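Local coordinates for protein SusD homolog (PDB 3FDH) that probably binds glycans at the outer membrane of Bacteroides thetaiotaomicron, as SusD-like proteins do in nutrient uptake, at residues S320-A325 against W425-E430. Sequence-based numbering, arbitrary orientation.
Sequences SAFVYA and WGASGE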
# COMPACT_ATOMS: atom_id res chain seq x y z
N SER A 320 -5.34 13.83 9.85
CA SER A 320 -3.94 13.81 9.45
C SER A 320 -3.76 14.86 8.34
O SER A 320 -4.67 15.12 7.56
CB SER A 320 -3.49 12.43 8.95
OG SER A 320 -4.06 12.10 7.69
N ALA A 321 -2.57 15.43 8.26
CA ALA A 321 -2.23 16.43 7.23
C ALA A 321 -2.39 15.83 5.82
O ALA A 321 -2.68 16.51 4.82
CB ALA A 321 -0.79 16.94 7.45
N PHE A 322 -2.25 14.52 5.81
CA PHE A 322 -2.19 13.73 4.57
C PHE A 322 -3.46 13.77 3.70
O PHE A 322 -3.41 13.61 2.48
CB PHE A 322 -1.83 12.28 4.88
CG PHE A 322 -0.47 12.13 5.50
CD1 PHE A 322 0.67 12.47 4.78
CD2 PHE A 322 -0.35 11.74 6.83
CE1 PHE A 322 1.90 12.35 5.36
CE2 PHE A 322 0.86 11.64 7.43
CZ PHE A 322 2.01 11.95 6.69
N VAL A 323 -4.59 14.04 4.34
CA VAL A 323 -5.86 14.08 3.62
C VAL A 323 -5.92 15.28 2.66
O VAL A 323 -6.76 15.33 1.77
CB VAL A 323 -7.10 14.03 4.57
CG1 VAL A 323 -7.05 12.76 5.53
CG2 VAL A 323 -7.27 15.36 5.35
N TYR A 324 -5.02 16.26 2.83
CA TYR A 324 -4.96 17.46 1.97
C TYR A 324 -3.77 17.47 1.00
O TYR A 324 -3.45 18.50 0.38
CB TYR A 324 -5.00 18.74 2.82
CG TYR A 324 -6.41 19.07 3.24
CD1 TYR A 324 -7.32 19.56 2.31
CD2 TYR A 324 -6.85 18.88 4.54
CE1 TYR A 324 -8.63 19.84 2.68
CE2 TYR A 324 -8.15 19.12 4.91
CZ TYR A 324 -9.03 19.59 3.97
OH TYR A 324 -10.33 19.89 4.37
N ALA A 325 -3.12 16.32 0.87
CA ALA A 325 -1.91 16.17 0.00
C ALA A 325 -2.35 15.93 -1.44
O ALA A 325 -2.13 14.89 -2.01
CB ALA A 325 -1.03 14.99 0.49
N TRP A 425 2.57 5.31 6.74
CA TRP A 425 1.42 6.20 7.01
C TRP A 425 1.63 7.44 6.13
O TRP A 425 2.67 8.06 6.13
CB TRP A 425 1.46 6.66 8.46
CG TRP A 425 0.47 7.69 8.82
CD1 TRP A 425 -0.87 7.67 8.54
CD2 TRP A 425 0.69 8.84 9.63
NE1 TRP A 425 -1.50 8.76 9.08
CE2 TRP A 425 -0.56 9.52 9.74
CE3 TRP A 425 1.82 9.40 10.28
CZ2 TRP A 425 -0.72 10.67 10.47
CZ3 TRP A 425 1.67 10.57 10.96
CH2 TRP A 425 0.40 11.19 11.08
N GLY A 426 0.60 7.79 5.40
CA GLY A 426 0.60 8.93 4.52
C GLY A 426 -0.50 9.00 3.48
O GLY A 426 -1.57 8.38 3.64
N ALA A 427 -0.21 9.74 2.43
CA ALA A 427 -1.10 9.95 1.26
C ALA A 427 -0.57 9.17 0.07
O ALA A 427 -1.02 9.35 -1.09
CB ALA A 427 -1.16 11.49 0.91
N SER A 428 0.41 8.32 0.34
CA SER A 428 1.14 7.58 -0.71
C SER A 428 0.53 6.27 -1.22
O SER A 428 1.05 5.67 -2.17
CB SER A 428 2.60 7.31 -0.27
OG SER A 428 3.26 8.52 0.08
N GLY A 429 -0.54 5.84 -0.57
CA GLY A 429 -1.21 4.58 -0.90
C GLY A 429 -0.56 3.36 -0.27
O GLY A 429 -0.71 2.26 -0.76
N GLU A 430 0.16 3.56 0.84
CA GLU A 430 0.93 2.45 1.49
C GLU A 430 0.22 1.63 2.57
O GLU A 430 0.78 0.64 3.09
CB GLU A 430 2.28 2.97 1.99
CG GLU A 430 3.18 3.42 0.85
CD GLU A 430 4.60 3.76 1.30
OE1 GLU A 430 4.76 4.71 2.10
OE2 GLU A 430 5.54 3.06 0.85
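Phe322 projects from a short 3-10 turn onto the backbone of Gly426, with the indole of Trp425 at its edge and the methyl of Ala427 beside its root. At the base of the side chain, CB of Phe322 lies against the peptide between Gly426 and Ala427, 4.1 Å from CB of Ala427. The first torsion sets CG beside the backbone N and anti to the carbonyl carbon (chi1 -62°), and from there the ring passes across the glycine: CG of Phe322 is 3.5 Å from CA of Gly426. That CA sits over the centre of the ring, 12° off its normal, a CH-pi contact. CD1 also approaches the amide N of Ala427, CE1 stays by the same Gly426 CA, and CD2 turns to the indole. Farther out, CE2 of Phe322 lies over the centre of the indole's face, 3.4 Å from CE2 of Trp425, in an edge-to-face pair with planes at 76°. CZ ends near both Gly426 CA and Trp425 O. An alanine in place of Phe322 would probably open a gap above Gly426 and take away the phenyl edge that packs on the indole face. On the flanks, CB of Ser320 packs 3.6 Å from CZ2 of Trp425, and the CB atoms of Ala325 and Ala427 touch at 3.5 Å. No hydrogen bond joins the segments directly, but Glu52 OE2 links them by bonding both Ser320 OG and Trp425 NE1. Within the mostly helical SusD-like fold, the buried contact thus joins the loop between strands 319-320 and 330-331 to the connection between helices 412-423 and 431-443, with Phe251 of helix 250-258 and Ile372 of helix 354-379 also packing on Phe322.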